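Local coordinates for protein glycerol-3-phosphate dehydrogenase [NAD(+)] 1 (Saccharomyces cerevisiae, PDB 4FGW) that catalyses the NAD-dependent interconversion of dihydroxyacetone phosphate and sn-glycerol 3-phosphate, driving the glycerol production that protects yeast cells during hyperosmotic stress, at residues N246-G251 / P361-V366; T197-I202 / S230-V235; C252-G257 / R316-S321; E275-G280 / S287-Y292. All coordinates share one frame; numbering follows the deposited sequence.

Contact 1 (N246-G251 / P361-V366); sequences NVVALG and PLFEAV
In the helical C-terminal domain, Val247 and Val248 on helix 235-257 pack against Leu362, Phe363 and Val366 at the start of helix 361-371. The two segments cross at 68°, with axes 9.3 Å apart, and apolar side chains fill the space between them. Val247 sits at the middle: its CG1, anti to the backbone N (chi1 175°), lies 3.8 Å from Phe363 CD2. The same methyl is 3.9 Å from Val366 CG1. Valine and phenylalanine cross here at about a right angle. Val248 meets the same ring differently, its CG2 coming to the edge near the ring plane, 4.0 Å from Phe363 CE2. Its other methyl, CG1, faces Leu362 CD2.

Val366 divides its branches. CG1 lies 3.7 Å from Leu250 CD1, while CG2 presses against backbone, 3.5 Å from Val247 O. That methyl also approaches Gly251 N, so it covers both ends of the weak helical bond from Gly251 N to Val247 O. A CB on Gly251 would point at this helix and come tight against Leu362 CD1, and Val248 O of its own helix would crowd it too.

The pair is buried among other helices. Val248 also touches Leu302 of helix 296-307 and Ile268 of helix 261-283, and Val247 touches Thr343 and Cys344 of helix 340-354. From helix 261-283, the Glu275 carboxylate takes the backbone N-H groups of Leu362 and Phe363. Leu250 packs on Ala315 of helix 310-320, its side chain about 4 Å from that of Asn311, a probable substrate-binding residue.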
loop_
_atom_site.group_PDB
_atom_site.type_symbol
_atom_site.label_atom_id
_atom_site.label_comp_id
_atom_site.label_asym_id
_atom_site.label_seq_id
_atom_site.Cartn_x
_atom_site.Cartn_y
_atom_site.Cartn_z
ATOM N N ASN A 246 -7.368 7.937 -7.883
ATOM C CA ASN A 246 -8.129 9.096 -7.416
ATOM C C ASN A 246 -9.554 8.764 -7.012
ATOM O O ASN A 246 -10.103 9.435 -6.141
ATOM C CB ASN A 246 -8.046 10.243 -8.408
ATOM C CG ASN A 246 -6.631 10.628 -8.754
ATOM O OD1 ASN A 246 -5.692 10.443 -7.975
ATOM N ND2 ASN A 246 -6.439 11.115 -9.956
ATOM N N VAL A 247 -10.130 7.696 -7.595
ATOM C CA VAL A 247 -11.467 7.200 -7.237
ATOM C C VAL A 247 -11.338 6.556 -5.847
ATOM O O VAL A 247 -12.165 6.819 -4.967
ATOM C CB VAL A 247 -12.044 6.218 -8.296
ATOM C CG1 VAL A 247 -13.373 5.620 -7.833
ATOM C CG2 VAL A 247 -12.208 6.904 -9.650
ATOM N N VAL A 248 -10.262 5.768 -5.648
ATOM C CA VAL A 248 -9.940 5.122 -4.379
ATOM C C VAL A 248 -9.649 6.179 -3.282
ATOM O O VAL A 248 -10.157 6.051 -2.163
ATOM C CB VAL A 248 -8.781 4.094 -4.529
ATOM C CG1 VAL A 248 -8.538 3.340 -3.221
ATOM C CG2 VAL A 248 -9.054 3.116 -5.670
ATOM N N ALA A 249 -8.865 7.227 -3.613
ATOM C CA ALA A 249 -8.522 8.317 -2.689
ATOM C C ALA A 249 -9.779 9.006 -2.133
ATOM O O ALA A 249 -9.774 9.445 -0.979
ATOM C CB ALA A 249 -7.619 9.334 -3.376
ATOM N N LEU A 250 -10.863 9.060 -2.941
ATOM C CA LEU A 250 -12.143 9.627 -2.515
ATOM C C LEU A 250 -12.765 8.763 -1.415
ATOM O O LEU A 250 -13.170 9.299 -0.386
ATOM C CB LEU A 250 -13.116 9.828 -3.689
ATOM C CG LEU A 250 -12.779 10.936 -4.707
ATOM C CD1 LEU A 250 -13.641 10.816 -5.937
ATOM C CD2 LEU A 250 -12.968 12.333 -4.107
ATOM N N GLY A 251 -12.756 7.438 -1.610
ATOM C CA GLY A 251 -13.245 6.462 -0.641
ATOM C C GLY A 251 -12.501 6.524 0.679
ATOM O O GLY A 251 -13.115 6.339 1.732
ATOM N N PRO A 361 -17.645 -2.899 -6.787
ATOM C CA PRO A 361 -18.454 -2.203 -5.769
ATOM C C PRO A 361 -17.876 -0.923 -5.170
ATOM O O PRO A 361 -18.659 -0.014 -4.904
ATOM C CB PRO A 361 -18.736 -3.281 -4.717
ATOM C CG PRO A 361 -17.719 -4.322 -4.944
ATOM C CD PRO A 361 -17.430 -4.311 -6.409
ATOM N N LEU A 362 -16.535 -0.822 -4.984
ATOM C CA LEU A 362 -15.914 0.399 -4.446
ATOM C C LEU A 362 -16.004 1.564 -5.426
ATOM O O LEU A 362 -16.402 2.660 -5.021
ATOM C CB LEU A 362 -14.477 0.181 -3.955
ATOM C CG LEU A 362 -13.739 1.430 -3.425
ATOM C CD1 LEU A 362 -14.374 1.956 -2.125
ATOM C CD2 LEU A 362 -12.280 1.154 -3.235
ATOM N N PHE A 363 -15.676 1.321 -6.717
ATOM C CA PHE A 363 -15.785 2.322 -7.786
ATOM C C PHE A 363 -17.235 2.796 -7.890
ATOM O O PHE A 363 -17.474 4.001 -8.002
ATOM C CB PHE A 363 -15.290 1.766 -9.144
ATOM C CG PHE A 363 -13.807 1.482 -9.293
ATOM C CD1 PHE A 363 -13.323 0.785 -10.395
ATOM C CD2 PHE A 363 -12.893 1.908 -8.330
ATOM C CE1 PHE A 363 -11.953 0.515 -10.530
ATOM C CE2 PHE A 363 -11.525 1.639 -8.470
ATOM C CZ PHE A 363 -11.066 0.951 -9.571
ATOM N N GLU A 364 -18.199 1.854 -7.788
ATOM C CA GLU A 364 -19.632 2.156 -7.832
ATOM C C GLU A 364 -20.069 2.964 -6.611
ATOM O O GLU A 364 -20.789 3.945 -6.774
ATOM C CB GLU A 364 -20.476 0.878 -7.976
ATOM C CG GLU A 364 -21.946 1.167 -8.258
ATOM C CD GLU A 364 -22.928 0.024 -8.078
ATOM O OE1 GLU A 364 -22.494 -1.112 -7.779
ATOM O OE2 GLU A 364 -24.143 0.266 -8.265
ATOM N N ALA A 365 -19.617 2.565 -5.403
ATOM C CA ALA A 365 -19.925 3.221 -4.129
ATOM C C ALA A 365 -19.493 4.691 -4.122
ATOM O O ALA A 365 -20.298 5.545 -3.749
ATOM C CB ALA A 365 -19.268 2.469 -2.983
ATOM N N VAL A 366 -18.249 4.985 -4.575
ATOM C CA VAL A 366 -17.697 6.340 -4.685
ATOM C C VAL A 366 -18.595 7.178 -5.619
ATOM O O VAL A 366 -19.014 8.271 -5.229
ATOM C CB VAL A 366 -16.199 6.329 -5.124
ATOM C CG1 VAL A 366 -15.690 7.734 -5.439
ATOM C CG2 VAL A 366 -15.320 5.670 -4.065
#

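Contact 2 (T197-I202 / S230-V235); sequences TVAYHI and SVIEDV
Residues 197-199 and 230-232 run as parallel strands at 23°, Val198 facing Val231 and bonding through its N to Ser230 O at 2.9 Å and through its O to Ile232 N at 2.8 Å. Tyr200 N carries the ladder one step further to Ile232 O. These are the two strands of a beta-alpha-beta unit, joined through helix 215-222, and strand 227-232 is the outermost on this side of the chain's Rossmann-type sheet.

On one face, Thr197 CG2 meets Ile232 CG1 at 3.8 Å; the isoleucine puts CG1 between its backbone N and carbonyl carbon (chi1 62°). Ala199 CB, on that face too, lies 3.4 Å from Asp234 O. Val198 and Val231 occupy the other face.

Past the strands the His201 ring lies across the turn, with Glu233 O 3.0 Å above its plane and over its centre. This is a face contact, not a hydrogen bond. ND1 of the ring is 3.8 Å from Val235 CG2. An alanine in place of His201 would probably leave Glu233 O and that methyl without their flat cover, opening a gap beside the turn. Asp234, which follows Glu233, is the N-cap of helix 235-257, its OD1 taking Gly237 N while OD2 takes Arg288 N. Before that helix starts, Glu233 CA directs its hydrogen at Tyr200 O, 3.5 Å away, with an angle of 170° at the hydrogen.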
loop_
_atom_site.group_PDB
_atom_site.type_symbol
_atom_site.label_atom_id
_atom_site.label_comp_id
_atom_site.label_asym_id
_atom_site.label_seq_id
_atom_site.Cartn_x
_atom_site.Cartn_y
_atom_site.Cartn_z
ATOM N N THR A 197 8.147 4.493 -12.519
ATOM C CA THR A 197 8.131 3.333 -13.392
ATOM C C THR A 197 8.140 3.897 -14.812
ATOM O O THR A 197 7.482 4.907 -15.089
ATOM C CB THR A 197 6.874 2.473 -13.203
ATOM O OG1 THR A 197 6.479 2.433 -11.835
ATOM C CG2 THR A 197 7.054 1.071 -13.748
ATOM N N VAL A 198 8.926 3.255 -15.687
ATOM C CA VAL A 198 8.976 3.524 -17.112
ATOM C C VAL A 198 8.553 2.207 -17.766
ATOM O O VAL A 198 9.156 1.165 -17.501
ATOM C CB VAL A 198 10.348 4.039 -17.637
ATOM C CG1 VAL A 198 10.300 4.260 -19.152
ATOM C CG2 VAL A 198 10.759 5.326 -16.935
ATOM N N ALA A 199 7.483 2.246 -18.576
ATOM C CA ALA A 199 6.987 1.065 -19.281
ATOM C C ALA A 199 7.101 1.250 -20.776
ATOM O O ALA A 199 6.771 2.316 -21.291
ATOM C CB ALA A 199 5.559 0.767 -18.886
ATOM N N TYR A 200 7.591 0.222 -21.477
ATOM C CA TYR A 200 7.783 0.263 -22.929
ATOM C C TYR A 200 7.854 -1.152 -23.487
ATOM O O TYR A 200 8.640 -1.975 -23.007
ATOM C CB TYR A 200 9.077 1.042 -23.253
ATOM C CG TYR A 200 9.419 1.187 -24.718
ATOM C CD1 TYR A 200 8.890 2.228 -25.477
ATOM C CD2 TYR A 200 10.351 0.348 -25.322
ATOM C CE1 TYR A 200 9.233 2.390 -26.818
ATOM C CE2 TYR A 200 10.703 0.502 -26.662
ATOM C CZ TYR A 200 10.139 1.522 -27.408
ATOM O OH TYR A 200 10.483 1.670 -28.731
ATOM N N HIS A 201 7.017 -1.437 -24.489
ATOM C CA HIS A 201 7.028 -2.724 -25.176
ATOM C C HIS A 201 8.022 -2.580 -26.310
ATOM O O HIS A 201 7.865 -1.682 -27.146
ATOM C CB HIS A 201 5.641 -3.085 -25.746
ATOM C CG HIS A 201 4.624 -3.433 -24.704
ATOM N ND1 HIS A 201 3.539 -2.608 -24.449
ATOM C CD2 HIS A 201 4.557 -4.510 -23.883
ATOM C CE1 HIS A 201 2.850 -3.204 -23.490
ATOM N NE2 HIS A 201 3.427 -4.348 -23.111
ATOM N N ILE A 202 9.069 -3.425 -26.316
ATOM C CA ILE A 202 10.074 -3.423 -27.378
ATOM C C ILE A 202 9.336 -3.826 -28.666
ATOM O O ILE A 202 8.638 -4.844 -28.661
ATOM C CB ILE A 202 11.289 -4.336 -27.034
ATOM C CG1 ILE A 202 12.163 -3.694 -25.943
ATOM C CG2 ILE A 202 12.136 -4.655 -28.275
ATOM C CD1 ILE A 202 12.251 -4.493 -24.739
ATOM N N SER A 230 12.449 2.110 -12.503
ATOM C CA SER A 230 12.230 0.692 -12.770
ATOM C C SER A 230 11.613 0.624 -14.170
ATOM O O SER A 230 10.592 1.266 -14.418
ATOM C CB SER A 230 11.296 0.081 -11.734
ATOM O OG SER A 230 10.891 -1.216 -12.137
ATOM N N VAL A 231 12.262 -0.096 -15.090
ATOM C CA VAL A 231 11.807 -0.231 -16.475
ATOM C C VAL A 231 11.125 -1.580 -16.697
ATOM O O VAL A 231 11.714 -2.629 -16.433
ATOM C CB VAL A 231 12.900 0.055 -17.543
ATOM C CG1 VAL A 231 12.269 0.297 -18.914
ATOM C CG2 VAL A 231 13.767 1.241 -17.144
ATOM N N ILE A 232 9.874 -1.538 -17.176
ATOM C CA ILE A 232 9.049 -2.721 -17.451
ATOM C C ILE A 232 8.430 -2.639 -18.854
ATOM O O ILE A 232 8.700 -1.686 -19.589
ATOM C CB ILE A 232 7.983 -2.957 -16.329
ATOM C CG1 ILE A 232 6.987 -1.775 -16.212
ATOM C CG2 ILE A 232 8.650 -3.293 -14.983
ATOM C CD1 ILE A 232 5.645 -2.110 -15.605
ATOM N N GLU A 233 7.599 -3.626 -19.214
ATOM C CA GLU A 233 6.903 -3.696 -20.502
ATOM C C GLU A 233 5.466 -3.180 -20.411
ATOM O O GLU A 233 5.004 -2.502 -21.323
ATOM C CB GLU A 233 6.888 -5.143 -21.027
ATOM C CG GLU A 233 8.196 -5.591 -21.645
ATOM C CD GLU A 233 8.018 -6.439 -22.888
ATOM O OE1 GLU A 233 8.032 -7.684 -22.757
ATOM O OE2 GLU A 233 7.845 -5.863 -23.988
ATOM N N ASP A 234 4.760 -3.526 -19.316
ATOM C CA ASP A 234 3.351 -3.225 -19.081
ATOM C C ASP A 234 2.960 -1.738 -19.085
ATOM O O ASP A 234 2.812 -1.118 -18.026
ATOM C CB ASP A 234 2.834 -4.009 -17.857
ATOM C CG ASP A 234 1.327 -4.048 -17.666
ATOM O OD1 ASP A 234 0.595 -3.595 -18.574
ATOM O OD2 ASP A 234 0.879 -4.532 -16.606
ATOM N N VAL A 235 2.758 -1.186 -20.305
ATOM C CA VAL A 235 2.332 0.195 -20.561
ATOM C C VAL A 235 0.890 0.396 -20.058
ATOM O O VAL A 235 0.585 1.444 -19.492
ATOM C CB VAL A 235 2.523 0.613 -22.058
ATOM C CG1 VAL A 235 1.920 1.984 -22.352
ATOM C CG2 VAL A 235 3.995 0.588 -22.459
#

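Contact 3 (C252-G257 / R316-S321); sequences CGFVEG and RLMATS
The carboxylate of Glu256 and the guanidinium of Arg316 are nearly coplanar, their planes 13° apart, in a salt bridge between helices 235-257 and 310-320. The grip is side-on and falls on one oxygen: Glu256 OE1 takes Arg316 NE at 2.8 Å and Arg316 NH2 at 2.9 Å, both nearly along its C-O axis. The glutamate chain is extended, whereas the arginine bends at chi3 (-82°), which turns NE toward the acid. Two donors on one oxygen probably restrict the turning of the guanidinium.

Phe254 and Met318 make a second, apolar pairing on another flank of the helices. Met318 SD lies at the ring edge, in its plane and 5.0 Å from the Phe254 ring centroid, a Met-aromatic contact. The methyl Met318 CE comes 3.5 Å from Phe254 CE2.

Between the pairs the backbones themselves meet. The segments cross at 37° with axes 7.1 Å apart, and Arg316 CA sits 3.3 Å from Gly253 O in a CA-H...O contact. Ala319 CB fits over the end of helix 235-257, 3.5 Å from Phe254 O. A CB on Gly257 would run into both Arg316 O and Ala319 CB; glycine permits the approach.

Round the pair, Met376 from a loop covers Phe254, Met318 and Ala319. Helix 261-283 is touched by Val255, and its Ser265 makes a weak hydrogen bond with Glu256 OE2, while helix 325-333 packs on Leu317.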
loop_
_atom_site.group_PDB
_atom_site.type_symbol
_atom_site.label_atom_id
_atom_site.label_comp_id
_atom_site.label_asym_id
_atom_site.label_seq_id
_atom_site.Cartn_x
_atom_site.Cartn_y
_atom_site.Cartn_z
ATOM N N CYS A 252 -11.173 6.824 0.635
ATOM C CA CYS A 252 -10.309 6.984 1.822
ATOM C C CYS A 252 -10.674 8.240 2.601
ATOM O O CYS A 252 -10.737 8.198 3.832
ATOM C CB CYS A 252 -8.833 6.995 1.434
ATOM S SG CYS A 252 -8.233 5.429 0.775
ATOM N N GLY A 253 -10.876 9.340 1.874
ATOM C CA GLY A 253 -11.262 10.629 2.436
ATOM C C GLY A 253 -12.586 10.556 3.162
ATOM O O GLY A 253 -12.698 11.046 4.292
ATOM N N PHE A 254 -13.586 9.885 2.534
ATOM C CA PHE A 254 -14.913 9.673 3.116
ATOM C C PHE A 254 -14.774 8.982 4.461
ATOM O O PHE A 254 -15.292 9.456 5.472
ATOM C CB PHE A 254 -15.794 8.807 2.190
ATOM C CG PHE A 254 -16.140 9.384 0.837
ATOM C CD1 PHE A 254 -16.404 8.551 -0.244
ATOM C CD2 PHE A 254 -16.214 10.759 0.645
ATOM C CE1 PHE A 254 -16.720 9.084 -1.496
ATOM C CE2 PHE A 254 -16.528 11.288 -0.604
ATOM C CZ PHE A 254 -16.781 10.449 -1.668
ATOM N N VAL A 255 -14.014 7.896 4.468
ATOM C CA VAL A 255 -13.756 7.053 5.620
ATOM C C VAL A 255 -12.954 7.759 6.746
ATOM O O VAL A 255 -13.272 7.574 7.923
ATOM C CB VAL A 255 -13.191 5.718 5.091
ATOM C CG1 VAL A 255 -11.827 5.362 5.664
ATOM C CG2 VAL A 255 -14.197 4.599 5.246
ATOM N N GLU A 256 -11.978 8.614 6.373
ATOM C CA GLU A 256 -11.172 9.414 7.304
ATOM C C GLU A 256 -12.036 10.507 7.950
ATOM O O GLU A 256 -12.065 10.608 9.177
ATOM C CB GLU A 256 -9.976 10.047 6.580
ATOM C CG GLU A 256 -8.802 9.102 6.388
ATOM C CD GLU A 256 -7.575 9.683 5.709
ATOM O OE1 GLU A 256 -7.564 10.901 5.421
ATOM O OE2 GLU A 256 -6.623 8.911 5.453
ATOM N N GLY A 257 -12.751 11.273 7.112
ATOM C CA GLY A 257 -13.645 12.355 7.512
ATOM C C GLY A 257 -14.755 11.927 8.452
ATOM O O GLY A 257 -15.212 12.728 9.272
ATOM N N ARG A 316 -12.736 14.165 2.382
ATOM C CA ARG A 316 -12.642 14.322 3.836
ATOM C C ARG A 316 -13.579 15.454 4.305
ATOM O O ARG A 316 -14.290 15.288 5.298
ATOM C CB ARG A 316 -11.182 14.614 4.224
ATOM C CG ARG A 316 -10.772 14.038 5.557
ATOM C CD ARG A 316 -9.361 14.448 5.923
ATOM N NE ARG A 316 -8.343 13.607 5.289
ATOM C CZ ARG A 316 -7.308 14.074 4.593
ATOM N NH1 ARG A 316 -7.152 15.383 4.418
ATOM N NH2 ARG A 316 -6.422 13.238 4.067
ATOM N N LEU A 317 -13.608 16.583 3.562
ATOM C CA LEU A 317 -14.468 17.725 3.862
ATOM C C LEU A 317 -15.938 17.375 3.631
ATOM O O LEU A 317 -16.772 17.759 4.449
ATOM C CB LEU A 317 -14.047 18.986 3.084
ATOM C CG LEU A 317 -14.773 20.297 3.457
ATOM C CD1 LEU A 317 -14.513 20.714 4.912
ATOM C CD2 LEU A 317 -14.397 21.411 2.517
ATOM N N MET A 318 -16.243 16.597 2.558
ATOM C CA MET A 318 -17.597 16.115 2.239
ATOM C C MET A 318 -18.183 15.365 3.446
ATOM O O MET A 318 -19.362 15.516 3.758
ATOM C CB MET A 318 -17.557 15.165 1.035
ATOM C CG MET A 318 -17.557 15.848 -0.304
ATOM S SD MET A 318 -17.200 14.674 -1.638
ATOM C CE MET A 318 -18.752 13.800 -1.755
ATOM N N ALA A 319 -17.343 14.570 4.123
ATOM C CA ALA A 319 -17.710 13.799 5.308
ATOM C C ALA A 319 -17.815 14.698 6.558
ATOM O O ALA A 319 -18.739 14.528 7.356
ATOM C CB ALA A 319 -16.693 12.690 5.529
ATOM N N THR A 320 -16.876 15.663 6.705
ATOM C CA THR A 320 -16.787 16.628 7.808
ATOM C C THR A 320 -17.997 17.586 7.830
ATOM O O THR A 320 -18.659 17.715 8.861
ATOM C CB THR A 320 -15.419 17.361 7.738
ATOM O OG1 THR A 320 -14.394 16.472 8.179
ATOM C CG2 THR A 320 -15.369 18.645 8.572
ATOM N N SER A 321 -18.266 18.249 6.693
ATOM C CA SER A 321 -19.333 19.224 6.535
ATOM C C SER A 321 -20.684 18.611 6.161
ATOM O O SER A 321 -21.644 18.732 6.925
ATOM C CB SER A 321 -18.927 20.288 5.519
ATOM O OG SER A 321 -18.667 19.708 4.251
#

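Contact 4 (E275-G280 / S287-Y292); sequences EIIRFG and SREETY
Ile277 CA stands over the centre of the Tyr292 ring, 4.2 Å from its centroid and 5° off the normal, a CH-pi contact of helix 261-283 with helix 289-294. The two side chains slide past each other in opposite directions, bringing Ile277 CG1 within 3.5 Å of Tyr292 CB. Ile276 adds its CG2, 3.6 Å from Tyr292 CD1. On the other branch of Ile277, CG2 rests on the aliphatic part of Glu289, 3.7 Å from its CG.

At the far end of the ring, Tyr292 OH lies 3.2 Å from Gly280 CA. A CB on that glycine would collide with the hydroxyl. The phenol donates a hydrogen bond to Ser287 OG at 2.9 Å. A phenylalanine in place of Tyr292 would probably leave Ser287 OG without this donor and open a gap beside Gly280 CA.

Further out, the Asp234 carboxylate fixes the start of 287-292: its OD2 bonds Ser287 OG and Thr291 OG1. Glu289 OE1 bonds Tyr293 OH of the second subunit, and Ile277 packs on that same tyrosine.

The arrangement is buried helix-on-helix packing of the C-terminal domain at its dimer-facing side. Ile276 and Tyr292 also touch Cys241 of helix 235-257, and Ile276 lies about 5 Å, side chain to side chain, from Lys245, probably the proton acceptor of this enzyme.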
loop_
_atom_site.group_PDB
_atom_site.type_symbol
_atom_site.label_atom_id
_atom_site.label_comp_id
_atom_site.label_asym_id
_atom_site.label_seq_id
_atom_site.Cartn_x
_atom_site.Cartn_y
_atom_site.Cartn_z
ATOM N N GLU A 275 -9.472 -3.629 -7.069
ATOM C CA GLU A 275 -10.339 -3.142 -8.142
ATOM C C GLU A 275 -9.567 -2.577 -9.330
ATOM O O GLU A 275 -10.008 -2.736 -10.457
ATOM C CB GLU A 275 -11.416 -2.195 -7.614
ATOM C CG GLU A 275 -12.529 -2.965 -6.928
ATOM C CD GLU A 275 -13.754 -2.192 -6.503
ATOM O OE1 GLU A 275 -14.461 -2.678 -5.591
ATOM O OE2 GLU A 275 -14.022 -1.117 -7.086
ATOM N N ILE A 276 -8.388 -1.980 -9.082
ATOM C CA ILE A 276 -7.476 -1.465 -10.112
ATOM C C ILE A 276 -6.901 -2.662 -10.896
ATOM O O ILE A 276 -6.881 -2.626 -12.123
ATOM C CB ILE A 276 -6.375 -0.545 -9.495
ATOM C CG1 ILE A 276 -7.013 0.735 -8.875
ATOM C CG2 ILE A 276 -5.309 -0.176 -10.548
ATOM C CD1 ILE A 276 -6.068 1.653 -8.028
ATOM N N ILE A 277 -6.481 -3.732 -10.188
ATOM C CA ILE A 277 -5.960 -4.962 -10.809
ATOM C C ILE A 277 -7.034 -5.589 -11.699
ATOM O O ILE A 277 -6.767 -5.896 -12.865
ATOM C CB ILE A 277 -5.432 -5.967 -9.733
ATOM C CG1 ILE A 277 -4.208 -5.390 -8.991
ATOM C CG2 ILE A 277 -5.129 -7.347 -10.343
ATOM C CD1 ILE A 277 -3.939 -5.954 -7.606
ATOM N N ARG A 278 -8.247 -5.756 -11.142
ATOM C CA ARG A 278 -9.408 -6.349 -11.796
ATOM C C ARG A 278 -9.780 -5.570 -13.056
ATOM O O ARG A 278 -10.046 -6.193 -14.080
ATOM C CB ARG A 278 -10.584 -6.421 -10.809
ATOM C CG ARG A 278 -11.794 -7.217 -11.298
ATOM C CD ARG A 278 -12.902 -7.259 -10.258
ATOM N NE ARG A 278 -12.443 -7.850 -8.998
ATOM C CZ ARG A 278 -12.746 -7.381 -7.791
ATOM N NH1 ARG A 278 -13.531 -6.319 -7.660
ATOM N NH2 ARG A 278 -12.274 -7.977 -6.704
ATOM N N PHE A 279 -9.763 -4.219 -12.988
ATOM C CA PHE A 279 -10.072 -3.337 -14.112
ATOM C C PHE A 279 -9.043 -3.496 -15.227
ATOM O O PHE A 279 -9.419 -3.609 -16.396
ATOM C CB PHE A 279 -10.173 -1.865 -13.661
ATOM C CG PHE A 279 -10.762 -0.933 -14.697
ATOM C CD1 PHE A 279 -12.109 -0.597 -14.665
ATOM C CD2 PHE A 279 -9.972 -0.404 -15.714
ATOM C CE1 PHE A 279 -12.656 0.248 -15.635
ATOM C CE2 PHE A 279 -10.521 0.437 -16.683
ATOM C CZ PHE A 279 -11.857 0.764 -16.632
ATOM N N GLY A 280 -7.765 -3.466 -14.853
ATOM C CA GLY A 280 -6.660 -3.614 -15.789
ATOM C C GLY A 280 -6.717 -4.906 -16.578
ATOM O O GLY A 280 -6.676 -4.881 -17.805
ATOM N N SER A 287 -2.172 -7.137 -19.322
ATOM C CA SER A 287 -1.603 -6.453 -18.191
ATOM C C SER A 287 -1.199 -7.426 -17.117
ATOM O O SER A 287 -1.938 -8.348 -16.828
ATOM C CB SER A 287 -2.629 -5.511 -17.624
ATOM O OG SER A 287 -1.995 -4.438 -17.025
ATOM N N ARG A 288 -0.041 -7.205 -16.504
ATOM C CA ARG A 288 0.447 -8.135 -15.495
ATOM C C ARG A 288 0.003 -7.662 -14.125
ATOM O O ARG A 288 0.100 -6.471 -13.841
ATOM C CB ARG A 288 1.980 -8.225 -15.567
ATOM C CG ARG A 288 2.494 -8.740 -16.911
ATOM C CD ARG A 288 3.995 -8.932 -16.930
ATOM N NE ARG A 288 4.405 -10.117 -16.174
ATOM C CZ ARG A 288 5.235 -10.095 -15.136
ATOM N NH1 ARG A 288 5.767 -8.950 -14.723
ATOM N NH2 ARG A 288 5.551 -11.222 -14.510
ATOM N N GLU A 289 -0.480 -8.592 -13.269
ATOM C CA GLU A 289 -0.887 -8.303 -11.882
ATOM C C GLU A 289 0.272 -7.669 -11.122
ATOM O O GLU A 289 0.057 -6.754 -10.333
ATOM C CB GLU A 289 -1.294 -9.593 -11.153
ATOM C CG GLU A 289 -2.736 -9.994 -11.365
ATOM C CD GLU A 289 -3.285 -11.061 -10.436
ATOM O OE1 GLU A 289 -3.335 -10.820 -9.206
ATOM O OE2 GLU A 289 -3.735 -12.111 -10.951
ATOM N N GLU A 290 1.501 -8.159 -11.397
ATOM C CA GLU A 290 2.789 -7.767 -10.833
ATOM C C GLU A 290 3.014 -6.272 -10.852
ATOM O O GLU A 290 3.432 -5.711 -9.848
ATOM C CB GLU A 290 3.937 -8.495 -11.562
ATOM C CG GLU A 290 4.092 -9.960 -11.173
ATOM C CD GLU A 290 3.172 -10.963 -11.851
ATOM O OE1 GLU A 290 3.332 -12.173 -11.575
ATOM O OE2 GLU A 290 2.303 -10.553 -12.657
ATOM N N THR A 291 2.690 -5.623 -11.977
ATOM C CA THR A 291 2.817 -4.183 -12.208
ATOM C C THR A 291 2.138 -3.367 -11.107
ATOM O O THR A 291 2.721 -2.407 -10.601
ATOM C CB THR A 291 2.238 -3.857 -13.608
ATOM O OG1 THR A 291 2.881 -4.686 -14.576
ATOM C CG2 THR A 291 2.386 -2.400 -13.990
ATOM N N TYR A 292 0.914 -3.765 -10.738
ATOM C CA TYR A 292 0.083 -3.082 -9.752
ATOM C C TYR A 292 0.632 -3.094 -8.321
ATOM O O TYR A 292 0.526 -2.081 -7.635
ATOM C CB TYR A 292 -1.353 -3.611 -9.815
ATOM C CG TYR A 292 -1.960 -3.496 -11.194
ATOM C CD1 TYR A 292 -2.586 -2.326 -11.604
ATOM C CD2 TYR A 292 -1.898 -4.553 -12.097
ATOM C CE1 TYR A 292 -3.118 -2.200 -12.884
ATOM C CE2 TYR A 292 -2.437 -4.443 -13.379
ATOM C CZ TYR A 292 -3.047 -3.263 -13.767
ATOM O OH TYR A 292 -3.580 -3.135 -15.023
#

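Contacts 1 and 4 are buried, while contacts 2 and 3 are only partly so and lie on opposite sides of the chain's centre. Contacts 1 and 3 share helix 235-257 and touch through Val366 and Phe254, but the first is apolar packing and the second adds a salt bridge. Contact 4 reaches contact 1 through the Glu275 carboxylate and contact 2 through Asp234, which ties the end of the Rossmann-type sheet's edge strand to the helical domain. Contact 2 alone is built on strand backbone bonds; the other three join helices. Along the chain contact 2 closes first, and contacts 3 and 4 are nested inside the long loop closed by contact 1.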